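Local coordinates for protein endoglucanase (Komagataeibacter sucrofermentans, PDB 6VC5) that probably hydrolyses internal beta-1,4-glucosidic linkages in cellulose and related beta-glucans as a family 8 glycoside hydrolase, at residues A101-K105 / Q164-L168; Y157-M163 / V177-L182; P197-S201 / I211-W215; Y221-R225 / Y301-L305. All coordinates share one frame; numbering follows the deposited sequence.

Contact 1 of 4, residues A101-K105 / Q164-L168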
loop_
_atom_site.group_PDB
_atom_site.type_symbol
_atom_site.label_atom_id
_atom_site.label_comp_id
_atom_site.label_asym_id
_atom_site.label_seq_id
_atom_site.Cartn_x
_atom_site.Cartn_y
_atom_site.Cartn_z
ATOM N N ALA A 101 10.075 -8.111 8.294
ATOM C CA ALA A 101 9.828 -8.189 9.729
ATOM C C ALA A 101 9.023 -9.435 10.069
ATOM O O ALA A 101 9.350 -10.162 11.009
ATOM C CB ALA A 101 9.101 -6.933 10.205
ATOM N N TRP A 102 7.955 -9.700 9.311
ATOM C CA TRP A 102 7.154 -10.889 9.580
ATOM C C TRP A 102 7.949 -12.168 9.354
ATOM O O TRP A 102 7.881 -13.101 10.164
ATOM C CB TRP A 102 5.938 -10.892 8.669
ATOM C CG TRP A 102 4.876 -9.964 9.074
ATOM C CD1 TRP A 102 4.876 -9.114 10.144
ATOM C CD2 TRP A 102 3.600 -9.826 8.446
ATOM N NE1 TRP A 102 3.675 -8.433 10.201
ATOM C CE2 TRP A 102 2.883 -8.849 9.163
ATOM C CE3 TRP A 102 3.004 -10.421 7.328
ATOM C CZ2 TRP A 102 1.584 -8.468 8.813
ATOM C CZ3 TRP A 102 1.718 -10.032 6.971
ATOM C CH2 TRP A 102 1.027 -9.068 7.717
ATOM N N ALA A 103 8.690 -12.239 8.252
ATOM C CA ALA A 103 9.484 -13.428 7.953
ATOM C C ALA A 103 10.565 -13.643 9.000
ATOM O O ALA A 103 10.843 -14.783 9.395
ATOM C CB ALA A 103 10.109 -13.283 6.566
ATOM N N GLY A 104 11.205 -12.567 9.446
ATOM C CA GLY A 104 12.261 -12.711 10.435
ATOM C C GLY A 104 11.721 -13.184 11.765
ATOM O O GLY A 104 12.376 -13.958 12.471
ATOM N N LYS A 105 10.506 -12.766 12.104
ATOM C CA LYS A 105 9.897 -13.205 13.351
ATOM C C LYS A 105 9.443 -14.659 13.256
ATOM O O LYS A 105 9.777 -15.481 14.119
ATOM C CB LYS A 105 8.752 -12.254 13.707
ATOM C CG LYS A 105 9.286 -10.953 14.293
ATOM C CD LYS A 105 8.262 -9.832 14.376
ATOM C CE LYS A 105 8.851 -8.665 15.167
ATOM N NZ LYS A 105 7.910 -7.524 15.337
ATOM N N GLN A 164 4.841 -1.570 12.785
ATOM C CA GLN A 164 5.941 -2.511 12.943
ATOM C C GLN A 164 7.265 -1.782 13.130
ATOM O O GLN A 164 8.106 -2.199 13.935
ATOM C CB GLN A 164 6.009 -3.435 11.725
ATOM C CG GLN A 164 7.114 -4.465 11.794
ATOM C CD GLN A 164 6.900 -5.485 12.893
ATOM O OE1 GLN A 164 7.791 -5.735 13.708
ATOM N NE2 GLN A 164 5.719 -6.080 12.924
ATOM N N ALA A 165 7.477 -0.695 12.381
ATOM C CA ALA A 165 8.719 0.061 12.522
ATOM C C ALA A 165 8.868 0.606 13.939
ATOM O O ALA A 165 9.963 0.579 14.515
ATOM C CB ALA A 165 8.745 1.194 11.496
ATOM N N PHE A 166 7.773 1.090 14.526
ATOM C CA PHE A 166 7.834 1.552 15.911
ATOM C C PHE A 166 8.112 0.405 16.875
ATOM O O PHE A 166 8.879 0.565 17.836
ATOM C CB PHE A 166 6.542 2.261 16.308
ATOM C CG PHE A 166 6.560 2.754 17.724
ATOM C CD1 PHE A 166 7.395 3.800 18.077
ATOM C CD2 PHE A 166 5.781 2.152 18.699
ATOM C CE1 PHE A 166 7.447 4.260 19.388
ATOM C CE2 PHE A 166 5.826 2.604 20.015
ATOM C CZ PHE A 166 6.662 3.657 20.350
ATOM N N ALA A 167 7.476 -0.747 16.654
ATOM C CA ALA A 167 7.716 -1.904 17.512
ATOM C C ALA A 167 9.175 -2.352 17.481
ATOM O O ALA A 167 9.704 -2.805 18.504
ATOM C CB ALA A 167 6.786 -3.047 17.104
ATOM N N LEU A 168 9.842 -2.220 16.331
ATOM C CA LEU A 168 11.224 -2.668 16.195
ATOM C C LEU A 168 12.229 -1.672 16.765
ATOM O O LEU A 168 13.262 -2.089 17.301
ATOM C CB LEU A 168 11.541 -2.925 14.720
ATOM C CG LEU A 168 10.891 -4.137 14.063
ATOM C CD1 LEU A 168 11.211 -4.143 12.574
ATOM C CD2 LEU A 168 11.346 -5.436 14.715
HETATM O O HOH W 1 2.773 -6.686 12.375
#
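Gln164 reaches from helix 159-169 to helix 90-106 and meets Ala101, Trp102 and Lys105, a surface contact between two helices of the (alpha/alpha)6 barrel expected of this family. Gln164 OE1 takes a hydrogen bond from Lys105 NZ; the modelled separation of 2.4 Å is very short and its exact value doubtful. Lys105 arrives from the opposite direction with an extended chain. On the other branch of the amide, NE2 looks toward the indole edge, and a water bridges the two groups: it accepts from Trp102 NE1 at 2.9 Å, in the ring plane, and more weakly from Gln164 NE2 at 3.1 Å. The amide plane stands almost perpendicular to the indole, at 88°. Nearer the backbone the glutamine offers only methylenes, with Gln164 CG 3.5 Å from Ala101 CB. Leu168 adds CD1, 4.2 Å from Ala101 CB, and CD2, 4.1 Å from Lys105 NZ. With a leucine in place of Gln164, the Lys105 ammonium and the bridging water would probably each lose their mate on helix 159-169. The segment axes approach no closer than 12.3 Å, so long side chains do the spanning. Farther out, Tyr120 of helix 110-126 touches both Gln164 and Leu168, and Phe320 meets the Trp102 ring. In Gln164 a bend at chi2 (66°) folds the amide aside, and rotation about CG-CD (chi3 -129°) points OE1 at the lysine and NE2 at the water.

Contact 2 of 4, residues Y157-M163 / V177-L182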
loop_
_atom_site.group_PDB
_atom_site.type_symbol
_atom_site.label_atom_id
_atom_site.label_comp_id
_atom_site.label_asym_id
_atom_site.label_seq_id
_atom_site.Cartn_x
_atom_site.Cartn_y
_atom_site.Cartn_z
ATOM N N TYR A 157 0.665 5.391 3.196
ATOM C CA TYR A 157 0.737 5.219 4.647
ATOM C C TYR A 157 0.275 3.799 4.953
ATOM O O TYR A 157 -0.874 3.539 5.328
ATOM C CB TYR A 157 -0.132 6.245 5.359
ATOM C CG TYR A 157 0.488 7.614 5.498
ATOM C CD1 TYR A 157 1.079 8.010 6.692
ATOM C CD2 TYR A 157 0.465 8.517 4.442
ATOM C CE1 TYR A 157 1.634 9.270 6.831
ATOM C CE2 TYR A 157 1.020 9.783 4.568
ATOM C CZ TYR A 157 1.600 10.153 5.770
ATOM O OH TYR A 157 2.146 11.414 5.892
ATOM N N VAL A 158 1.191 2.860 4.750
ATOM C CA VAL A 158 0.925 1.451 5.018
ATOM C C VAL A 158 0.961 1.299 6.532
ATOM O O VAL A 158 1.994 0.953 7.119
ATOM C CB VAL A 158 1.947 0.562 4.285
ATOM C CG1 VAL A 158 1.680 -0.927 4.545
ATOM C CG2 VAL A 158 1.934 0.853 2.777
ATOM N N MET A 159 -0.167 1.591 7.174
ATOM C CA MET A 159 -0.158 1.767 8.623
ATOM C C MET A 159 0.372 0.567 9.405
ATOM O O MET A 159 1.133 0.789 10.358
ATOM C CB MET A 159 -1.524 2.274 9.115
ATOM C CG MET A 159 -1.849 3.722 8.695
ATOM S SD MET A 159 -0.738 4.987 9.395
ATOM C CE MET A 159 -1.728 6.496 9.185
ATOM N N PRO A 160 0.053 -0.691 9.074
ATOM C CA PRO A 160 0.658 -1.812 9.826
ATOM C C PRO A 160 2.169 -1.876 9.703
ATOM O O PRO A 160 2.841 -2.432 10.588
ATOM C CB PRO A 160 0.017 -3.048 9.190
ATOM C CG PRO A 160 -1.286 -2.534 8.624
ATOM C CD PRO A 160 -1.003 -1.150 8.147
ATOM N N SER A 161 2.728 -1.339 8.616
ATOM C CA SER A 161 4.177 -1.303 8.489
ATOM C C SER A 161 4.794 -0.215 9.360
ATOM O O SER A 161 5.862 -0.425 9.952
ATOM C CB SER A 161 4.570 -1.096 7.028
ATOM O OG SER A 161 5.962 -1.272 6.900
ATOM N N LEU A 162 4.148 0.957 9.434
ATOM C CA LEU A 162 4.617 2.000 10.345
ATOM C C LEU A 162 4.553 1.532 11.793
ATOM O O LEU A 162 5.451 1.835 12.586
ATOM C CB LEU A 162 3.808 3.287 10.140
ATOM C CG LEU A 162 3.834 3.890 8.734
ATOM C CD1 LEU A 162 3.057 5.203 8.721
ATOM C CD2 LEU A 162 5.253 4.103 8.266
ATOM N N MET A 163 3.500 0.791 12.158
ATOM C CA MET A 163 3.396 0.256 13.512
ATOM C C MET A 163 4.516 -0.741 13.782
ATOM O O MET A 163 5.081 -0.781 14.883
ATOM C CB MET A 163 2.043 -0.445 13.683
ATOM C CG MET A 163 0.795 0.388 13.363
ATOM S SD MET A 163 -0.706 -0.278 14.125
ATOM C CE MET A 163 -0.978 -1.806 13.272
ATOM N N VAL A 177 4.897 10.453 12.796
ATOM C CA VAL A 177 4.500 10.250 11.400
ATOM C C VAL A 177 3.098 9.659 11.314
ATOM O O VAL A 177 2.259 10.109 10.518
ATOM C CB VAL A 177 5.531 9.383 10.660
ATOM C CG1 VAL A 177 4.990 9.009 9.268
ATOM C CG2 VAL A 177 6.842 10.117 10.538
ATOM N N MET A 178 2.825 8.627 12.124
ATOM C CA MET A 178 1.511 7.987 12.127
ATOM C C MET A 178 0.427 8.955 12.587
ATOM O O MET A 178 -0.646 9.034 11.977
ATOM C CB MET A 178 1.536 6.752 13.044
ATOM C CG MET A 178 2.067 5.465 12.405
ATOM S SD MET A 178 2.025 3.998 13.505
ATOM C CE MET A 178 3.495 4.265 14.513
ATOM N N GLY A 179 0.687 9.687 13.676
ATOM C CA GLY A 179 -0.328 10.578 14.217
ATOM C C GLY A 179 -0.603 11.763 13.316
ATOM O O GLY A 179 -1.756 12.179 13.154
ATOM N N ASP A 180 0.445 12.330 12.720
ATOM C CA ASP A 180 0.220 13.385 11.739
ATOM C C ASP A 180 -0.485 12.839 10.505
ATOM O O ASP A 180 -1.311 13.538 9.906
ATOM C CB ASP A 180 1.542 14.052 11.347
ATOM C CG ASP A 180 2.147 14.874 12.483
ATOM O OD1 ASP A 180 1.459 15.081 13.508
ATOM O OD2 ASP A 180 3.312 15.313 12.353
ATOM N N GLY A 181 -0.174 11.596 10.113
ATOM C CA GLY A 181 -0.867 10.985 8.988
ATOM C C GLY A 181 -2.367 10.885 9.208
ATOM O O GLY A 181 -3.157 11.180 8.306
ATOM N N LEU A 182 -2.782 10.491 10.419
ATOM C CA LEU A 182 -4.206 10.443 10.739
ATOM C C LEU A 182 -4.839 11.828 10.674
ATOM O O LEU A 182 -5.972 11.976 10.199
ATOM C CB LEU A 182 -4.405 9.835 12.127
ATOM C CG LEU A 182 -4.078 8.345 12.215
ATOM C CD1 LEU A 182 -4.072 7.863 13.659
ATOM C CD2 LEU A 182 -5.076 7.562 11.398
HETATM O O HOH W 2 2.575 11.988 8.526
#
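Met178 carries its CG anti to its own carbonyl carbon (chi1 -84°) and bends only at chi3 (-80°), which lays the thioether along Leu162 and folds the methyl back over the backbone there. Its CG sits 3.6 Å from Leu162 CB, while CE ends 3.7 Å from Leu162 O; SD, between them, lies 3.8 Å from Met163 CG, whose chain crosses it at about a right angle. Met159, bent at chi2, slides past Met178 in the opposite direction and brings its CE to 4.2 Å from Leu182 CD2. An alanine here instead of Met178 is likely to open a gap beside Leu162 and strip Met163 of its sulfur neighbour. These residues join helices 159-169 and 172-187, consecutive and nearly antiparallel (152° between the segments), a helical hairpin within the alpha-helical barrel. At the Tyr157 end the spacing depends on Gly181: the ring carbon Tyr157 CE1 lies 3.7 Å from Gly181 CA, and a beta carbon on that residue would collide with the ring. Tyr157 OH bonds to the backbone N of Leu137 and also donates to a water 2.7 Å away, which in turn donates to Val177 O at 2.8 Å.

Contact 3 of 4, residues P197-S201 / I211-W215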
loop_
_atom_site.group_PDB
_atom_site.type_symbol
_atom_site.label_atom_id
_atom_site.label_comp_id
_atom_site.label_asym_id
_atom_site.label_seq_id
_atom_site.Cartn_x
_atom_site.Cartn_y
_atom_site.Cartn_z
ATOM N N PRO A 197 -8.352 11.672 -1.625
ATOM C CA PRO A 197 -7.962 11.538 -3.027
ATOM C C PRO A 197 -6.835 10.524 -3.179
ATOM O O PRO A 197 -6.108 10.200 -2.230
ATOM C CB PRO A 197 -7.452 12.942 -3.374
ATOM C CG PRO A 197 -6.826 13.402 -2.088
ATOM C CD PRO A 197 -7.656 12.800 -0.966
ATOM N N ASP A 198 -6.682 10.040 -4.418
ATOM C CA ASP A 198 -5.481 9.287 -4.773
ATOM C C ASP A 198 -4.220 10.094 -4.459
ATOM O O ASP A 198 -3.235 9.546 -3.943
ATOM C CB ASP A 198 -5.493 8.931 -6.265
ATOM C CG ASP A 198 -6.601 7.949 -6.658
ATOM O OD1 ASP A 198 -6.976 7.053 -5.857
ATOM O OD2 ASP A 198 -7.067 8.062 -7.824
ATOM N N TRP A 199 -4.242 11.399 -4.742
ATOM C CA TRP A 199 -3.071 12.269 -4.620
ATOM C C TRP A 199 -3.498 13.587 -3.990
ATOM O O TRP A 199 -4.377 14.277 -4.528
ATOM C CB TRP A 199 -2.461 12.529 -6.003
ATOM C CG TRP A 199 -1.961 11.265 -6.683
ATOM C CD1 TRP A 199 -2.623 10.508 -7.618
ATOM C CD2 TRP A 199 -0.701 10.633 -6.477
ATOM N NE1 TRP A 199 -1.849 9.435 -7.990
ATOM C CE2 TRP A 199 -0.661 9.494 -7.309
ATOM C CE3 TRP A 199 0.401 10.918 -5.666
ATOM C CZ2 TRP A 199 0.453 8.643 -7.355
ATOM C CZ3 TRP A 199 1.501 10.067 -5.705
ATOM C CH2 TRP A 199 1.517 8.951 -6.543
ATOM N N LEU A 200 -2.859 13.946 -2.873
ATOM C CA LEU A 200 -3.156 15.149 -2.105
ATOM C C LEU A 200 -2.010 16.138 -2.275
ATOM O O LEU A 200 -0.847 15.737 -2.368
ATOM C CB LEU A 200 -3.273 14.783 -0.618
ATOM C CG LEU A 200 -3.565 15.930 0.331
ATOM C CD1 LEU A 200 -5.024 16.339 0.208
ATOM C CD2 LEU A 200 -3.238 15.502 1.747
ATOM N N SER A 201 -2.331 17.430 -2.326
ATOM C CA SER A 201 -1.314 18.478 -2.320
ATOM C C SER A 201 -1.433 19.319 -1.051
ATOM O O SER A 201 -2.541 19.686 -0.638
ATOM C CB SER A 201 -1.475 19.371 -3.552
ATOM O OG SER A 201 -0.399 20.289 -3.649
ATOM N N ILE A 211 -6.628 18.838 -3.878
ATOM C CA ILE A 211 -6.406 17.658 -4.701
ATOM C C ILE A 211 -5.250 17.965 -5.641
ATOM O O ILE A 211 -5.221 19.026 -6.277
ATOM C CB ILE A 211 -7.688 17.300 -5.467
ATOM C CG1 ILE A 211 -8.848 17.044 -4.498
ATOM C CG2 ILE A 211 -7.461 16.085 -6.347
ATOM C CD1 ILE A 211 -10.214 17.018 -5.195
ATOM N N ALA A 212 -4.281 17.052 -5.729
ATOM C CA ALA A 212 -3.061 17.364 -6.466
ATOM C C ALA A 212 -3.337 17.461 -7.961
ATOM O O ALA A 212 -4.121 16.687 -8.516
ATOM C CB ALA A 212 -2.013 16.278 -6.230
ATOM N N LYS A 213 -2.683 18.428 -8.606
ATOM C CA LYS A 213 -2.646 18.463 -10.059
ATOM C C LYS A 213 -1.712 17.370 -10.567
ATOM O O LYS A 213 -0.818 16.906 -9.853
ATOM C CB LYS A 213 -2.138 19.825 -10.534
ATOM C CG LYS A 213 -3.101 20.959 -10.198
ATOM C CD LYS A 213 -4.370 20.822 -11.031
ATOM C CE LYS A 213 -5.298 22.021 -10.865
ATOM N NZ LYS A 213 -6.015 22.002 -9.556
ATOM N N GLY A 214 -1.939 16.943 -11.812
ATOM C CA GLY A 214 -1.097 15.943 -12.445
ATOM C C GLY A 214 -1.713 14.567 -12.541
ATOM O O GLY A 214 -1.131 13.691 -13.199
ATOM N N TRP A 215 -2.858 14.339 -11.903
ATOM C CA TRP A 215 -3.620 13.107 -11.998
ATOM C C TRP A 215 -5.099 13.475 -11.918
ATOM O O TRP A 215 -5.443 14.514 -11.352
ATOM C CB TRP A 215 -3.319 12.166 -10.823
ATOM C CG TRP A 215 -1.908 11.678 -10.691
ATOM C CD1 TRP A 215 -1.389 10.509 -11.190
ATOM C CD2 TRP A 215 -0.856 12.299 -9.954
ATOM N NE1 TRP A 215 -0.073 10.385 -10.818
ATOM C CE2 TRP A 215 0.281 11.470 -10.066
ATOM C CE3 TRP A 215 -0.755 13.488 -9.229
ATOM C CZ2 TRP A 215 1.496 11.793 -9.475
ATOM C CZ3 TRP A 215 0.457 13.810 -8.639
ATOM C CH2 TRP A 215 1.565 12.958 -8.765
#
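Leu200 and Ile211 form an antiparallel non-hydrogen-bonded pair, CA atoms 4.9 Å apart and side chains diverging, and next to them Ala212 N donates to Trp199 O at 3.0 Å in a nearly straight bond. This pair and this bond lie at the open end of a beta hairpin, strands 200-203 and 209-211, which belongs to a three-stranded antiparallel sheet with strand 149-152 on the far side of strand 200-203. The amide approaches that carbonyl from above its plane. Beyond the pairing, each segment carries an indole, and Trp199 and Trp215 stack face to face. Their five-membered rings have centroids 3.6 Å apart and planes only 9° from parallel. The overlap continues past the pyrroles: Trp199 CD1 lies 3.4 Å from Trp215 CG, Trp199 CE2 is 3.5 Å from Trp215 CE2, and the six-membered ring of each also lies over part of its neighbour. In both residues CG stands anti to the carbonyl carbon (chi1 -62° in each), but the indoles are flipped about chi2. Ala212 fills the base of the stack with its CB against Trp199 CB, and Thr151 of strand 149-152 touches both tryptophans. On the other face of the hairpin, Ile211 and Leu200 both pack on Phe190. Gly214, with its positive phi, lets the chain turn on the way to Trp215, and a glycerol, probably from the crystallisation liquor, lies near that indole. The two ring nitrogens, Trp199 NE1 and Trp215 NE1, come within 3.5 Å of each other, but as two donors they form no hydrogen bond.

Contact 4 of 4, residues Y221-R225 / Y301-L305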
loop_
_atom_site.group_PDB
_atom_site.type_symbol
_atom_site.label_atom_id
_atom_site.label_comp_id
_atom_site.label_asym_id
_atom_site.label_seq_id
_atom_site.Cartn_x
_atom_site.Cartn_y
_atom_site.Cartn_z
ATOM N N TYR A 221 -7.987 3.865 -7.593
ATOM C CA TYR A 221 -7.222 2.663 -7.413
ATOM C C TYR A 221 -6.114 2.745 -6.375
ATOM O O TYR A 221 -5.669 1.752 -5.896
ATOM C CB TYR A 221 -6.690 2.204 -8.767
ATOM C CG TYR A 221 -7.803 1.892 -9.714
ATOM C CD1 TYR A 221 -8.386 0.673 -9.710
ATOM C CD2 TYR A 221 -8.298 2.841 -10.575
ATOM C CE1 TYR A 221 -9.415 0.376 -10.553
ATOM C CE2 TYR A 221 -9.350 2.551 -11.418
ATOM C CZ TYR A 221 -9.893 1.315 -11.403
ATOM O OH TYR A 221 -10.923 0.922 -12.214
ATOM N N ASP A 222 -5.697 3.959 -6.035
ATOM C CA ASP A 222 -4.786 4.168 -4.915
ATOM C C ASP A 222 -5.533 4.339 -3.587
ATOM O O ASP A 222 -5.297 3.632 -2.630
ATOM C CB ASP A 222 -3.956 5.448 -5.125
ATOM C CG ASP A 222 -2.950 5.362 -6.277
ATOM O OD1 ASP A 222 -3.359 5.520 -7.440
ATOM O OD2 ASP A 222 -1.750 5.218 -6.024
ATOM N N ALA A 223 -6.487 5.259 -3.585
ATOM C CA ALA A 223 -7.150 5.678 -2.367
ATOM C C ALA A 223 -7.967 4.580 -1.707
ATOM O O ALA A 223 -8.214 4.637 -0.545
ATOM C CB ALA A 223 -7.991 6.929 -2.590
ATOM N N ILE A 224 -8.311 3.558 -2.462
ATOM C CA ILE A 224 -9.160 2.517 -1.929
ATOM C C ILE A 224 -8.337 1.713 -0.950
ATOM O O ILE A 224 -8.911 1.199 -0.012
ATOM C CB ILE A 224 -9.596 1.544 -3.064
ATOM C CG1 ILE A 224 -10.543 0.451 -2.568
ATOM C CG2 ILE A 224 -8.378 0.872 -3.678
ATOM C CD1 ILE A 224 -11.871 1.000 -2.120
ATOM N N ARG A 225 -7.034 1.793 -0.889
ATOM C CA ARG A 225 -6.305 1.198 0.206
ATOM C C ARG A 225 -6.453 1.893 1.556
ATOM O O ARG A 225 -6.112 1.338 2.558
ATOM C CB ARG A 225 -4.855 0.929 -0.178
ATOM C CG ARG A 225 -4.749 -0.177 -1.223
ATOM C CD ARG A 225 -3.344 -0.700 -1.449
ATOM N NE ARG A 225 -3.201 -1.130 -2.841
ATOM C CZ ARG A 225 -3.221 -2.390 -3.284
ATOM N NH1 ARG A 225 -3.108 -2.620 -4.555
ATOM N NH2 ARG A 225 -3.333 -3.416 -2.471
ATOM N N TYR A 301 -4.365 -6.624 -10.359
ATOM C CA TYR A 301 -4.656 -5.580 -9.379
ATOM C C TYR A 301 -5.687 -6.064 -8.368
ATOM O O TYR A 301 -5.519 -5.902 -7.152
ATOM C CB TYR A 301 -5.182 -4.327 -10.092
ATOM C CG TYR A 301 -5.663 -3.296 -9.107
ATOM C CD1 TYR A 301 -4.787 -2.371 -8.559
ATOM C CD2 TYR A 301 -6.988 -3.276 -8.690
ATOM C CE1 TYR A 301 -5.220 -1.441 -7.625
ATOM C CE2 TYR A 301 -7.426 -2.365 -7.767
ATOM C CZ TYR A 301 -6.537 -1.446 -7.242
ATOM O OH TYR A 301 -6.987 -0.544 -6.322
ATOM N N SER A 302 -6.775 -6.643 -8.864
ATOM C CA SER A 302 -7.850 -7.079 -7.982
ATOM C C SER A 302 -7.387 -8.220 -7.084
ATOM O O SER A 302 -7.735 -8.270 -5.893
ATOM C CB SER A 302 -9.042 -7.524 -8.831
ATOM O OG SER A 302 -10.163 -7.796 -8.015
ATOM N N ALA A 303 -6.596 -9.146 -7.631
ATOM C CA ALA A 303 -6.113 -10.277 -6.845
ATOM C C ALA A 303 -5.243 -9.816 -5.674
ATOM O O ALA A 303 -5.394 -10.299 -4.547
ATOM C CB ALA A 303 -5.339 -11.244 -7.742
ATOM N N ALA A 304 -4.328 -8.877 -5.920
ATOM C CA ALA A 304 -3.473 -8.391 -4.846
ATOM C C ALA A 304 -4.277 -7.657 -3.775
ATOM O O ALA A 304 -4.032 -7.844 -2.576
ATOM C CB ALA A 304 -2.358 -7.507 -5.414
ATOM N N LEU A 305 -5.247 -6.836 -4.183
ATOM C CA LEU A 305 -6.053 -6.116 -3.199
ATOM C C LEU A 305 -6.902 -7.073 -2.363
ATOM O O LEU A 305 -7.046 -6.890 -1.144
ATOM C CB LEU A 305 -6.923 -5.075 -3.912
ATOM C CG LEU A 305 -7.771 -4.151 -3.035
ATOM C CD1 LEU A 305 -6.925 -3.336 -2.059
ATOM C CD2 LEU A 305 -8.570 -3.220 -3.936
#
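A type I beta turn, Asp222 to Arg225, leads into helix 225-232, and with Tyr221 just before it this loop packs on helix 300-313 in the interior of the (alpha/alpha)6 fold. Tyr301 is the residue on which the contact centres. Tyr301 OH donates to Tyr221 O at 2.7 Å, in the carbonyl plane and on a lone pair, so the loop backbone is held directly by a side chain of the helix. The same Tyr301 ring receives the Tyr221 ring in a T-shaped (edge-to-face) pair: the edge at Tyr221 CD1 points at the face of Tyr301, with centroids 5.4 Å apart and planes at 80°. With CG anti to the backbone N (chi1 172°), the Tyr301 ring is aimed at the loop, where its OH and one face are both used. Arg225 runs past Tyr301 and Leu305 in the opposite direction; two conformers were deposited, and only in the one described here does its guanidinium demonstrably lay a face over Leu305 CD1, a detail therefore to be taken as doubtful. Tyr276 of helix 274-282 touches both Ile224 and Tyr301. Ile224 closes in beside the phenol, its CG2 3.3 Å from Tyr301 OH, and the same methyl rests 4.1 Å from Leu305 CD2.

How the contacts relate
Contacts 1 and 2 share helix 159-169, one face meeting helix 90-106 and another helix 172-187; their segments alternate along the chain, their centres are about 14 Å apart, and Phe166 CB touches Met178 CE. Contacts 3 and 4 follow in series. They meet where Asp198, from the loop before strand 200-203, takes a probable hydrogen bond on OD1 from the backbone N of Ala223. Contacts 1 and 3 lie on opposite sides of the chain's centre, about 31 Å between their centres, whereas the centre of contact 4 is about 8 Å from the chain's centre. Contacts 1 and 2 thus join neighbouring barrel helices, while contacts 3 and 4 link the sheet, through its turn, to the helices of the one family 8 domain.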